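Local coordinates for protein tail assembly chaperone (Enterobacteria phage HK97, PDB 2OB9) that probably acts as a chaperone during assembly of the phage tail and adopts the spiral architecture conserved among diverged tail assembly chaperones, at residues E41-W46 / V73-D78; R36-E41 / Q111-I116; V23-W28 / G102-R107. All blocks are in the same frame, centred on the assembly; numbering follows the deposited sequence.

Interaction 1: residues E41-W46 / V73-D78; sequences EAWLRW and VVLFID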
ATOM      1  N   GLU A  41       0.173  28.718  -1.085  1.00 58.99           N
ATOM      2  CA  GLU A  41      -0.746  28.606  -2.239  1.00 60.49           C
ATOM      3  C   GLU A  41      -0.005  28.220  -3.530  1.00 60.55           C
ATOM      4  O   GLU A  41      -0.634  27.851  -4.530  1.00 61.11           O
ATOM      5  CB  GLU A  41      -1.464  29.948  -2.461  1.00 61.02           C
ATOM      6  CG  GLU A  41      -2.750  30.121  -1.642  1.00 64.86           C
ATOM      7  CD  GLU A  41      -2.860  31.464  -0.926  1.00 68.50           C
ATOM      8  OE1 GLU A  41      -1.868  32.248  -0.899  1.00 70.61           O
ATOM      9  OE2 GLU A  41      -3.954  31.722  -0.361  1.00 70.37           O
ATOM     10  N   ALA A  42       1.321  28.318  -3.511  1.00 59.73           N
ATOM     11  CA  ALA A  42       2.137  27.903  -4.648  1.00 58.99           C
ATOM     12  C   ALA A  42       2.782  26.550  -4.392  1.00 58.68           C
ATOM     13  O   ALA A  42       2.778  25.687  -5.258  1.00 58.55           O
ATOM     14  CB  ALA A  42       3.173  28.941  -4.961  1.00 58.45           C
ATOM     15  N   TRP A  43       3.334  26.344  -3.207  1.00 58.61           N
ATOM     16  CA  TRP A  43       3.774  24.998  -2.847  1.00 58.99           C
ATOM     17  C   TRP A  43       2.584  24.038  -2.949  1.00 60.03           C
ATOM     18  O   TRP A  43       2.767  22.847  -3.205  1.00 59.99           O
ATOM     19  CB  TRP A  43       4.299  24.943  -1.423  1.00 58.25           C
ATOM     20  CG  TRP A  43       5.641  25.421  -1.240  1.00 56.92           C
ATOM     21  CD1 TRP A  43       6.032  26.460  -0.447  1.00 57.60           C
ATOM     22  CD2 TRP A  43       6.820  24.887  -1.823  1.00 57.34           C
ATOM     23  NE1 TRP A  43       7.398  26.615  -0.512  1.00 58.43           N
ATOM     24  CE2 TRP A  43       7.902  25.656  -1.358  1.00 59.36           C
ATOM     25  CE3 TRP A  43       7.076  23.844  -2.717  1.00 57.95           C
ATOM     26  CZ2 TRP A  43       9.220  25.397  -1.752  1.00 58.59           C
ATOM     27  CZ3 TRP A  43       8.374  23.606  -3.104  1.00 55.90           C
ATOM     28  CH2 TRP A  43       9.424  24.355  -2.616  1.00 56.19           C
ATOM     29  N   LEU A  44       1.381  24.573  -2.704  0.70 60.92           N
ATOM     30  CA  LEU A  44       0.122  23.894  -2.997  0.70 62.18           C
ATOM     31  C   LEU A  44       0.160  23.240  -4.390  0.70 62.55           C
ATOM     32  O   LEU A  44       0.260  22.014  -4.522  0.70 62.65           O
ATOM     33  CB  LEU A  44      -1.027  24.908  -2.922  0.70 62.30           C
ATOM     34  CG  LEU A  44      -2.470  24.525  -3.251  0.70 63.10           C
ATOM     35  CD1 LEU A  44      -3.245  24.233  -1.978  0.70 64.19           C
ATOM     36  CD2 LEU A  44      -3.131  25.650  -4.060  0.70 63.56           C
ATOM     37  N   ARG A  45       0.116  24.066  -5.426  0.70 63.28           N
ATOM     38  CA  ARG A  45       0.080  23.554  -6.784  0.70 63.59           C
ATOM     39  C   ARG A  45       1.296  22.692  -7.142  0.70 63.74           C
ATOM     40  O   ARG A  45       1.161  21.709  -7.866  0.70 63.97           O
ATOM     41  CB  ARG A  45      -0.117  24.685  -7.787  0.70 63.64           C
ATOM     42  CG  ARG A  45      -0.774  24.197  -9.061  0.70 64.45           C
ATOM     43  CD  ARG A  45      -0.894  25.273 -10.104  0.70 66.82           C
ATOM     44  NE  ARG A  45      -1.566  24.741 -11.287  0.70 69.92           N
ATOM     45  CZ  ARG A  45      -1.902  25.454 -12.360  0.70 70.91           C
ATOM     46  NH1 ARG A  45      -1.624  26.758 -12.421  0.70 69.78           N
ATOM     47  NH2 ARG A  45      -2.525  24.853 -13.375  0.70 70.77           N
ATOM     48  N   TRP A  46       2.471  23.035  -6.619  0.70 63.85           N
ATOM     49  CA  TRP A  46       3.688  22.303  -6.964  0.70 64.02           C
ATOM     50  C   TRP A  46       3.611  20.792  -6.727  0.70 64.30           C
ATOM     51  O   TRP A  46       4.085  20.028  -7.564  0.70 64.46           O
ATOM     52  CB  TRP A  46       4.903  22.867  -6.260  0.70 63.78           C
ATOM     53  CG  TRP A  46       6.190  22.601  -6.967  0.70 63.82           C
ATOM     54  CD1 TRP A  46       6.498  22.966  -8.227  0.70 63.90           C
ATOM     55  CD2 TRP A  46       7.363  21.949  -6.440  0.70 64.34           C
ATOM     56  NE1 TRP A  46       7.780  22.579  -8.544  0.70 64.34           N
ATOM     57  CE2 TRP A  46       8.338  21.958  -7.461  0.70 63.92           C
ATOM     58  CE3 TRP A  46       7.683  21.358  -5.206  0.70 65.50           C
ATOM     59  CZ2 TRP A  46       9.619  21.409  -7.293  0.70 64.15           C
ATOM     60  CZ3 TRP A  46       8.962  20.806  -5.034  0.70 64.75           C
ATOM     61  CH2 TRP A  46       9.913  20.844  -6.076  0.70 64.48           C
ATOM     62  N   VAL A  73       7.689  25.990 -13.559  1.00 51.41           N
ATOM     63  CA  VAL A  73       7.251  27.339 -13.961  1.00 51.42           C
ATOM     64  C   VAL A  73       6.241  27.985 -12.992  1.00 52.20           C
ATOM     65  O   VAL A  73       6.277  29.178 -12.822  1.00 53.36           O
ATOM     66  CB  VAL A  73       6.917  27.548 -15.503  1.00 51.56           C
ATOM     67  CG1 VAL A  73       7.496  26.474 -16.395  1.00 48.49           C
ATOM     68  CG2 VAL A  73       5.454  27.859 -15.752  1.00 48.47           C
ATOM     69  N   VAL A  74       5.404  27.166 -12.334  1.00 53.01           N
ATOM     70  CA  VAL A  74       4.387  27.566 -11.347  1.00 52.50           C
ATOM     71  C   VAL A  74       4.997  28.127 -10.091  1.00 52.16           C
ATOM     72  O   VAL A  74       4.523  29.142  -9.555  1.00 53.69           O
ATOM     73  CB  VAL A  74       3.452  26.356 -10.981  1.00 53.19           C
ATOM     74  CG1 VAL A  74       2.879  26.433  -9.518  1.00 53.68           C
ATOM     75  CG2 VAL A  74       2.364  26.223 -11.999  1.00 52.64           C
ATOM     76  N   LEU A  75       6.035  27.465  -9.601  1.00 50.86           N
ATOM     77  CA  LEU A  75       6.802  28.016  -8.518  1.00 50.43           C
ATOM     78  C   LEU A  75       7.490  29.297  -8.977  1.00 49.51           C
ATOM     79  O   LEU A  75       7.582  30.260  -8.218  1.00 49.43           O
ATOM     80  CB  LEU A  75       7.837  27.000  -7.965  1.00 49.28           C
ATOM     81  CG  LEU A  75       7.463  26.048  -6.852  1.00 50.26           C
ATOM     82  CD1 LEU A  75       8.691  25.277  -6.346  1.00 47.95           C
ATOM     83  CD2 LEU A  75       6.780  26.809  -5.725  1.00 52.04           C
ATOM     84  N   PHE A  76       8.029  29.299 -10.192  1.00 49.36           N
ATOM     85  CA  PHE A  76       8.782  30.481 -10.688  1.00 48.79           C
ATOM     86  C   PHE A  76       7.975  31.773 -10.707  1.00 49.62           C
ATOM     87  O   PHE A  76       8.438  32.859 -10.286  1.00 50.97           O
ATOM     88  CB  PHE A  76       9.368  30.230 -12.084  1.00 46.94           C
ATOM     89  CG  PHE A  76      10.012  31.466 -12.694  1.00 47.43           C
ATOM     90  CD1 PHE A  76      11.273  31.897 -12.275  1.00 45.86           C
ATOM     91  CD2 PHE A  76       9.352  32.208 -13.684  1.00 45.71           C
ATOM     92  CE1 PHE A  76      11.868  33.044 -12.835  1.00 42.28           C
ATOM     93  CE2 PHE A  76       9.954  33.368 -14.242  1.00 46.06           C
ATOM     94  CZ  PHE A  76      11.208  33.756 -13.825  1.00 46.15           C
ATOM     95  N   ILE A  77       6.781  31.652 -11.255  1.00 49.72           N
ATOM     96  CA  ILE A  77       5.871  32.737 -11.369  1.00 50.70           C
ATOM     97  C   ILE A  77       5.558  33.310  -9.987  1.00 51.15           C
ATOM     98  O   ILE A  77       5.321  34.489  -9.846  1.00 50.53           O
ATOM     99  CB  ILE A  77       4.644  32.241 -12.079  1.00 50.52           C
ATOM    100  CG1 ILE A  77       4.889  32.240 -13.585  1.00 50.48           C
ATOM    101  CG2 ILE A  77       3.402  33.006 -11.682  1.00 51.95           C
ATOM    102  CD1 ILE A  77       3.953  31.256 -14.306  1.00 54.67           C
ATOM    103  N   ASP A  78       5.599  32.462  -8.975  1.00 52.37           N
ATOM    104  CA  ASP A  78       5.261  32.860  -7.653  1.00 53.48           C
ATOM    105  C   ASP A  78       6.428  33.485  -6.909  1.00 53.87           C
ATOM    106  O   ASP A  78       6.249  34.384  -6.085  1.00 54.65           O
ATOM    107  CB  ASP A  78       4.754  31.646  -6.889  1.00 55.24           C
ATOM    108  CG  ASP A  78       4.129  32.028  -5.554  1.00 56.86           C
ATOM    109  OD1 ASP A  78       3.065  32.700  -5.558  1.00 54.51           O
ATOM    110  OD2 ASP A  78       4.734  31.650  -4.528  1.00 60.72           O
TER
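W46 meets L75 because its CG stands anti to the backbone N (chi1 -155°), which brings the indole face to L75. L75 CD1 then lies over that face: it is 3.4 Å from the centroid of the five-membered ring of W46 and only 5° off the normal, a CH-pi contact centred on that ring, though offset toward the rim of the indole as a whole. The branch carbon also touches, with L75 CG 3.5 Å from W46 CD1. A second indole shares the same leucine: L75 CD1 is 3.7 Å from W43 CZ3, and L75 CD2 lies over one face of W43 toward the rim.

Beside the two indoles, A42 and R45 make the remaining contacts. A42 CB sits 3.2 Å from D78 OD2, the oxygen that also receives R36 and the backbone N of S39, so the methyl packs against a carboxylate already engaged. V74 flanks the extended chain of R45, its CG1 3.9 Å from R45 CB, while the guanidinium goes on to a salt bridge with E94.

The segment axes approach to 9.1 Å at 170°, an almost antiparallel helix pair. Helix 40-49 thus lies against the C-terminal part of helix 61-79, with L109 and L113 of helix 103-113 also touching L75, and helix 94-98 touching V73, V74 and I77.

Interaction 2: residues R36-E41 / Q111-I116; sequences REPSGE and QALDLI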
ATOM      1  N   ARG A  36      11.337  35.946  -3.552  1.00 49.06           N
ATOM      2  CA  ARG A  36      10.678  35.591  -2.303  1.00 49.52           C
ATOM      3  C   ARG A  36      10.525  34.066  -2.263  1.00 48.41           C
ATOM      4  O   ARG A  36      10.456  33.457  -3.296  1.00 48.21           O
ATOM      5  CB  ARG A  36       9.316  36.325  -2.192  1.00 49.38           C
ATOM      6  CG  ARG A  36       8.185  35.733  -3.016  1.00 50.56           C
ATOM      7  CD  ARG A  36       6.942  36.386  -2.511  1.00 52.21           C
ATOM      8  NE  ARG A  36       5.673  36.299  -3.235  1.00 50.32           N
ATOM      9  CZ  ARG A  36       4.998  35.187  -3.507  1.00 56.44           C
ATOM     10  NH1 ARG A  36       5.550  33.986  -3.281  1.00 58.56           N
ATOM     11  NH2 ARG A  36       3.775  35.274  -4.079  1.00 54.69           N
ATOM     12  N   GLU A  37      10.535  33.459  -1.079  1.00 48.26           N
ATOM     13  CA  GLU A  37      10.147  32.068  -0.931  1.00 48.06           C
ATOM     14  C   GLU A  37       8.702  31.882  -1.463  1.00 47.87           C
ATOM     15  O   GLU A  37       7.946  32.832  -1.490  1.00 47.94           O
ATOM     16  CB  GLU A  37      10.245  31.637   0.529  1.00 47.75           C
ATOM     17  CG  GLU A  37       9.206  32.277   1.425  1.00 48.90           C
ATOM     18  CD  GLU A  37       9.373  31.843   2.858  1.00 51.20           C
ATOM     19  OE1 GLU A  37       9.348  30.616   3.090  1.00 51.87           O
ATOM     20  OE2 GLU A  37       9.509  32.719   3.744  1.00 53.06           O
ATOM     21  N   PRO A  38       8.343  30.674  -1.932  1.00 48.47           N
ATOM     22  CA  PRO A  38       6.971  30.494  -2.400  1.00 49.49           C
ATOM     23  C   PRO A  38       5.937  30.534  -1.300  1.00 50.59           C
ATOM     24  O   PRO A  38       6.217  30.167  -0.143  1.00 50.04           O
ATOM     25  CB  PRO A  38       6.987  29.097  -3.039  1.00 49.87           C
ATOM     26  CG  PRO A  38       8.440  28.825  -3.289  1.00 50.10           C
ATOM     27  CD  PRO A  38       9.167  29.476  -2.184  1.00 48.14           C
ATOM     28  N   SER A  39       4.746  30.973  -1.686  1.00 51.28           N
ATOM     29  CA  SER A  39       3.640  31.026  -0.797  1.00 53.04           C
ATOM     30  C   SER A  39       3.168  29.601  -0.582  1.00 53.81           C
ATOM     31  O   SER A  39       3.578  28.689  -1.307  1.00 53.37           O
ATOM     32  CB  SER A  39       2.539  31.951  -1.369  1.00 53.49           C
ATOM     33  OG  SER A  39       1.609  31.247  -2.160  1.00 55.07           O
ATOM     34  N   GLY A  40       2.351  29.376   0.446  1.00 54.60           N
ATOM     35  CA  GLY A  40       1.760  28.037   0.623  1.00 55.87           C
ATOM     36  C   GLY A  40       0.723  27.687  -0.438  1.00 56.81           C
ATOM     37  O   GLY A  40       0.423  26.526  -0.649  1.00 56.42           O
ATOM     38  N   GLU A  41       0.173  28.718  -1.085  1.00 58.99           N
ATOM     39  CA  GLU A  41      -0.746  28.606  -2.239  1.00 60.49           C
ATOM     40  C   GLU A  41      -0.005  28.220  -3.530  1.00 60.55           C
ATOM     41  O   GLU A  41      -0.634  27.851  -4.530  1.00 61.11           O
ATOM     42  CB  GLU A  41      -1.464  29.948  -2.461  1.00 61.02           C
ATOM     43  CG  GLU A  41      -2.750  30.121  -1.642  1.00 64.86           C
ATOM     44  CD  GLU A  41      -2.860  31.464  -0.926  1.00 68.50           C
ATOM     45  OE1 GLU A  41      -1.868  32.248  -0.899  1.00 70.61           O
ATOM     46  OE2 GLU A  41      -3.954  31.722  -0.361  1.00 70.37           O
ATOM     47  N   GLN A 111      17.719  29.829  -6.667  1.00 54.69           N
ATOM     48  CA  GLN A 111      18.101  30.882  -5.759  1.00 55.90           C
ATOM     49  C   GLN A 111      16.927  31.185  -4.806  1.00 55.46           C
ATOM     50  O   GLN A 111      17.135  31.233  -3.594  1.00 55.89           O
ATOM     51  CB  GLN A 111      18.517  32.106  -6.573  1.00 55.68           C
ATOM     52  CG  GLN A 111      19.763  32.818  -6.090  1.00 58.40           C
ATOM     53  CD  GLN A 111      20.174  33.997  -6.976  1.00 59.11           C
ATOM     54  OE1 GLN A 111      20.837  34.936  -6.513  1.00 65.70           O
ATOM     55  NE2 GLN A 111      19.798  33.949  -8.245  1.00 64.01           N
ATOM     56  N   ALA A 112      15.696  31.323  -5.333  1.00 54.94           N
ATOM     57  CA  ALA A 112      14.510  31.562  -4.469  1.00 54.73           C
ATOM     58  C   ALA A 112      14.227  30.430  -3.452  1.00 54.67           C
ATOM     59  O   ALA A 112      13.929  30.698  -2.277  1.00 53.75           O
ATOM     60  CB  ALA A 112      13.261  31.854  -5.290  1.00 54.13           C
ATOM     61  N   LEU A 113      14.318  29.183  -3.916  1.00 54.70           N
ATOM     62  CA  LEU A 113      14.142  28.003  -3.064  1.00 55.51           C
ATOM     63  C   LEU A 113      15.259  27.869  -2.019  1.00 55.36           C
ATOM     64  O   LEU A 113      15.016  27.297  -0.999  1.00 55.58           O
ATOM     65  CB  LEU A 113      13.968  26.687  -3.882  1.00 55.11           C
ATOM     66  CG  LEU A 113      12.823  26.680  -4.922  1.00 55.41           C
ATOM     67  CD1 LEU A 113      12.711  25.357  -5.674  1.00 54.05           C
ATOM     68  CD2 LEU A 113      11.516  27.073  -4.285  1.00 52.18           C
ATOM     69  N   ASP A 114      16.446  28.421  -2.275  1.00 56.16           N
ATOM     70  CA  ASP A 114      17.524  28.546  -1.266  1.00 58.01           C
ATOM     71  C   ASP A 114      17.132  29.286   0.024  1.00 57.95           C
ATOM     72  O   ASP A 114      17.781  29.127   1.042  1.00 57.79           O
ATOM     73  CB  ASP A 114      18.751  29.276  -1.843  1.00 58.62           C
ATOM     74  CG  ASP A 114      19.701  28.363  -2.618  1.00 62.71           C
ATOM     75  OD1 ASP A 114      19.643  27.112  -2.461  1.00 65.68           O
ATOM     76  OD2 ASP A 114      20.523  28.922  -3.394  1.00 65.66           O
ATOM     77  N   LEU A 115      16.105  30.127  -0.038  1.00 58.37           N
ATOM     78  CA  LEU A 115      15.717  30.947   1.110  1.00 58.71           C
ATOM     79  C   LEU A 115      15.058  30.116   2.193  1.00 59.86           C
ATOM     80  O   LEU A 115      15.156  30.456   3.366  1.00 60.37           O
ATOM     81  CB  LEU A 115      14.785  32.085   0.697  1.00 57.51           C
ATOM     82  CG  LEU A 115      15.339  33.173  -0.217  1.00 55.89           C
ATOM     83  CD1 LEU A 115      14.202  33.888  -0.863  1.00 53.02           C
ATOM     84  CD2 LEU A 115      16.193  34.129   0.555  1.00 59.13           C
ATOM     85  N   ILE A 116      14.377  29.048   1.793  1.00 61.47           N
ATOM     86  CA  ILE A 116      13.733  28.132   2.725  1.00 63.80           C
ATOM     87  C   ILE A 116      14.784  27.261   3.406  1.00 65.34           C
ATOM     88  O   ILE A 116      14.599  26.866   4.562  1.00 66.12           O
ATOM     89  CB  ILE A 116      12.757  27.201   2.008  1.00 64.10           C
ATOM     90  CG1 ILE A 116      11.708  28.001   1.257  1.00 63.46           C
ATOM     91  CG2 ILE A 116      12.092  26.230   2.977  1.00 64.72           C
ATOM     92  CD1 ILE A 116      11.280  27.286   0.026  1.00 66.14           C
TER
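The connection that leaves strand 31-36 and enters helix 40-49 packs on the C-terminal end of helix 103-113 and the residues that follow, and P38 carries much of the meeting with L113 and I116. The proline ring offers two adjacent carbons: P38 CG lies 3.7 Å from L113 CD2, and P38 CD lies 3.8 Å from I116 CD1. Both aliphatic chains cross the proline side chain at roughly a right angle, so methyl tips, rather than whole chains, do the touching.

Upstream, the partners on this side are backbone atoms. L115 CD1 reaches 3.7 Å from E37 N, and A112 CB is 3.8 Å from R36 O, so methyl groups of A112 and L115 lie against the R36-E37 peptide. E37 has CG in the crowded position between its own N and carbonyl carbon (chi1 69°), beyond which the chain runs extended. I116 CG1 is 4.0 Å from both E37 CB and E37 OE1. The carboxylate is satisfied elsewhere, OE2 by the backbone N of R19 and OE1 by R107 of a second subunit, so this buried acid also links copies of the protein.

Within the loop, E37 O lies near the guanidinium plane of R36 and accepts from R36 NH1 (3.2 Å, 148°); NH1 also forms a salt bridge with D78. S39 OG then accepts a weak bond from E41 N. The ensemble is a strand-to-helix connection ending in a serine N-cap, with its proline packed against the end of a second helix.

Interaction 3: residues V23-W28 / G102-R107; sequences VVVPEW and GPVHSR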
ATOM      1  N   VAL A  23      18.291  40.492  -5.884  1.00 56.43           N
ATOM      2  CA  VAL A  23      19.219  39.811  -6.760  1.00 56.44           C
ATOM      3  C   VAL A  23      19.399  40.674  -8.037  1.00 55.70           C
ATOM      4  O   VAL A  23      18.426  41.138  -8.622  1.00 54.76           O
ATOM      5  CB  VAL A  23      18.657  38.381  -7.111  1.00 56.58           C
ATOM      6  CG1 VAL A  23      19.366  37.751  -8.295  1.00 58.70           C
ATOM      7  CG2 VAL A  23      18.764  37.493  -5.925  1.00 58.19           C
ATOM      8  N   VAL A  24      20.656  40.904  -8.422  1.00 55.47           N
ATOM      9  CA  VAL A  24      20.992  41.438  -9.738  1.00 54.58           C
ATOM     10  C   VAL A  24      20.983  40.290 -10.745  1.00 54.94           C
ATOM     11  O   VAL A  24      21.514  39.199 -10.462  1.00 55.75           O
ATOM     12  CB  VAL A  24      22.375  42.125  -9.744  1.00 54.21           C
ATOM     13  CG1 VAL A  24      22.817  42.457 -11.182  1.00 53.54           C
ATOM     14  CG2 VAL A  24      22.345  43.365  -8.890  1.00 52.31           C
ATOM     15  N   VAL A  25      20.372  40.511 -11.910  1.00 54.24           N
ATOM     16  CA  VAL A  25      20.415  39.499 -12.953  1.00 53.81           C
ATOM     17  C   VAL A  25      21.180  39.944 -14.209  1.00 54.46           C
ATOM     18  O   VAL A  25      20.625  40.583 -15.096  1.00 53.89           O
ATOM     19  CB  VAL A  25      19.052  38.704 -13.114  1.00 54.18           C
ATOM     20  CG1 VAL A  25      17.834  39.448 -12.544  1.00 53.32           C
ATOM     21  CG2 VAL A  25      18.848  38.018 -14.502  1.00 52.66           C
ATOM     22  N   PRO A  26      22.486  39.580 -14.259  1.00 55.37           N
ATOM     23  CA  PRO A  26      23.485  39.915 -15.282  1.00 55.95           C
ATOM     24  C   PRO A  26      22.971  39.755 -16.694  1.00 56.52           C
ATOM     25  O   PRO A  26      23.309  40.558 -17.572  1.00 57.39           O
ATOM     26  CB  PRO A  26      24.593  38.876 -15.043  1.00 56.32           C
ATOM     27  CG  PRO A  26      24.508  38.571 -13.567  1.00 56.08           C
ATOM     28  CD  PRO A  26      23.057  38.723 -13.193  1.00 55.06           C
ATOM     29  N   GLU A  27      22.168  38.717 -16.912  1.00 56.49           N
ATOM     30  CA  GLU A  27      21.737  38.348 -18.253  1.00 56.42           C
ATOM     31  C   GLU A  27      20.454  39.067 -18.654  1.00 55.58           C
ATOM     32  O   GLU A  27      20.049  39.030 -19.816  1.00 56.55           O
ATOM     33  CB  GLU A  27      21.576  36.836 -18.356  1.00 56.30           C
ATOM     34  CG  GLU A  27      21.083  36.253 -17.061  1.00 59.89           C
ATOM     35  CD  GLU A  27      22.136  35.502 -16.297  1.00 60.20           C
ATOM     36  OE1 GLU A  27      22.854  34.706 -16.926  1.00 57.87           O
ATOM     37  OE2 GLU A  27      22.214  35.699 -15.071  1.00 61.44           O
ATOM     38  N   TRP A  28      19.816  39.717 -17.690  1.00 54.37           N
ATOM     39  CA  TRP A  28      18.705  40.600 -17.995  1.00 52.54           C
ATOM     40  C   TRP A  28      19.142  42.021 -17.750  1.00 51.63           C
ATOM     41  O   TRP A  28      18.503  42.770 -17.006  1.00 52.00           O
ATOM     42  CB  TRP A  28      17.481  40.265 -17.159  1.00 51.69           C
ATOM     43  CG  TRP A  28      16.893  38.888 -17.365  1.00 51.69           C
ATOM     44  CD1 TRP A  28      17.147  37.986 -18.394  1.00 49.78           C
ATOM     45  CD2 TRP A  28      15.881  38.293 -16.552  1.00 49.98           C
ATOM     46  NE1 TRP A  28      16.360  36.858 -18.234  1.00 47.10           N
ATOM     47  CE2 TRP A  28      15.577  37.025 -17.114  1.00 51.06           C
ATOM     48  CE3 TRP A  28      15.202  38.710 -15.388  1.00 50.20           C
ATOM     49  CZ2 TRP A  28      14.633  36.167 -16.538  1.00 51.60           C
ATOM     50  CZ3 TRP A  28      14.268  37.865 -14.819  1.00 49.62           C
ATOM     51  CH2 TRP A  28      13.985  36.603 -15.403  1.00 50.93           C
ATOM     52  N   GLY A 102      13.680  29.099 -19.501  1.00 55.37           N
ATOM     53  CA  GLY A 102      14.968  28.495 -19.771  1.00 55.74           C
ATOM     54  C   GLY A 102      15.923  28.694 -18.617  1.00 55.63           C
ATOM     55  O   GLY A 102      15.488  28.875 -17.471  1.00 56.25           O
ATOM     56  N   PRO A 103      17.232  28.632 -18.906  1.00 55.11           N
ATOM     57  CA  PRO A 103      18.316  28.576 -17.914  1.00 54.78           C
ATOM     58  C   PRO A 103      18.308  29.676 -16.829  1.00 54.25           C
ATOM     59  O   PRO A 103      18.556  29.383 -15.665  1.00 55.49           O
ATOM     60  CB  PRO A 103      19.582  28.661 -18.785  1.00 54.72           C
ATOM     61  CG  PRO A 103      19.172  28.058 -20.084  1.00 54.91           C
ATOM     62  CD  PRO A 103      17.750  28.550 -20.282  1.00 55.13           C
ATOM     63  N   VAL A 104      18.065  30.921 -17.208  1.00 52.95           N
ATOM     64  CA  VAL A 104      18.017  32.026 -16.254  1.00 52.18           C
ATOM     65  C   VAL A 104      16.854  31.877 -15.257  1.00 51.96           C
ATOM     66  O   VAL A 104      17.062  31.940 -14.044  1.00 52.11           O
ATOM     67  CB  VAL A 104      18.006  33.424 -16.972  1.00 51.59           C
ATOM     68  CG1 VAL A 104      17.890  34.582 -15.952  1.00 48.03           C
ATOM     69  CG2 VAL A 104      19.249  33.572 -17.828  1.00 50.07           C
ATOM     70  N   HIS A 105      15.647  31.666 -15.780  1.00 51.85           N
ATOM     71  CA  HIS A 105      14.461  31.468 -14.955  1.00 51.38           C
ATOM     72  C   HIS A 105      14.676  30.336 -13.960  1.00 51.29           C
ATOM     73  O   HIS A 105      14.334  30.435 -12.796  1.00 51.07           O
ATOM     74  CB  HIS A 105      13.245  31.154 -15.830  1.00 50.14           C
ATOM     75  CG  HIS A 105      13.061  32.113 -16.964  1.00 52.06           C
ATOM     76  ND1 HIS A 105      13.878  32.112 -18.071  1.00 51.89           N
ATOM     77  CD2 HIS A 105      12.186  33.129 -17.140  1.00 51.78           C
ATOM     78  CE1 HIS A 105      13.497  33.063 -18.897  1.00 52.23           C
ATOM     79  NE2 HIS A 105      12.489  33.715 -18.340  1.00 53.91           N
ATOM     80  N   SER A 106      15.257  29.258 -14.434  1.00 51.82           N
ATOM     81  CA  SER A 106      15.409  28.085 -13.612  1.00 51.84           C
ATOM     82  C   SER A 106      16.486  28.282 -12.542  1.00 50.93           C
ATOM     83  O   SER A 106      16.365  27.764 -11.458  1.00 49.26           O
ATOM     84  CB  SER A 106      15.632  26.855 -14.489  1.00 51.69           C
ATOM     85  OG  SER A 106      17.021  26.606 -14.674  1.00 53.14           O
ATOM     86  N   ARG A 107      17.500  29.083 -12.848  1.00 51.92           N
ATOM     87  CA  ARG A 107      18.548  29.477 -11.877  1.00 52.96           C
ATOM     88  C   ARG A 107      17.992  30.486 -10.854  1.00 51.85           C
ATOM     89  O   ARG A 107      18.407  30.513  -9.711  1.00 51.15           O
ATOM     90  CB  ARG A 107      19.722  30.107 -12.621  1.00 52.29           C
ATOM     91  CG  ARG A 107      20.894  30.497 -11.720  1.00 56.52           C
ATOM     92  CD  ARG A 107      22.022  31.336 -12.428  1.00 57.90           C
ATOM     93  NE  ARG A 107      21.604  32.673 -12.931  1.00 64.99           N
ATOM     94  CZ  ARG A 107      21.364  33.733 -12.151  1.00 68.08           C
ATOM     95  NH1 ARG A 107      21.459  33.632 -10.818  1.00 66.70           N
ATOM     96  NH2 ARG A 107      21.024  34.906 -12.703  1.00 69.30           N
TER
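V104 CG1 lies above the indole plane of W28, offset toward the rim, and is 3.6 Å from W28 CE2. With CG1 anti to the backbone N (chi1 177°), V104 directs this branch to the indole. V25 CG2 packs over the same indole and also meets the valine methyl, with V25 CG2 3.9 Å from V104 CG1. The other branch meets E27: E27 CG is 3.3 Å from V104 CG2, a tight approach between two aliphatic carbons whose chains slide past each other in opposite directions.

Past that point the glutamate, bent at chi2, brings its carboxylate to R107, and the two side chains meet tip to tip. R107 NH2 donates to E27 OE2 at 2.8 Å in a salt bridge. The bond is bent, with an N-H...acceptor angle of 132°. The donor stands above the carboxylate plane, and the acceptor is tilted out of the guanidinium plane.

In the fold, the two segments are the end of strand 20-25 together with the turn of the hairpin it forms with strand 31-36, and the first turn of helix 103-113, which G102 precedes as N-cap residue. W28 N bonds to V25 O within the turn; the CB bonds of V25 and W28 both point toward the helix.

H105, next to V104 on the helix, receives the edge of W28 on one face, a T-shaped pair whose six-membered ring and imidazole centroids are 5.3 Å apart with planes at 63°. W28 CZ2 comes to 3.7 Å from H105 NE2. That nitrogen is hydrogen-bonded to the backbone O of A11 in a third subunit, and A11 of that subunit also packs on W28.

Followed from the N terminus, the chain first lays down 23-28, whose loop interaction 3 closes at 102-107, bringing the hairpin to the start of helix 103-113. Next comes 36-41, which interaction 2 joins to 111-116 at the other end of that helix. These two loops cross, since their segments alternate, and Q111 of interaction 2 touches V23 of interaction 3. The loop of interaction 1, from 41-46 to 73-78, is the shortest and lies within both. Interactions 1 and 2 share E41 and are bridged by D78 with R36, and by W43 with I116. F76 brings interaction 1 against H105 of interaction 3. Together they join the hairpin and helices 40-49, 61-79 and 103-113.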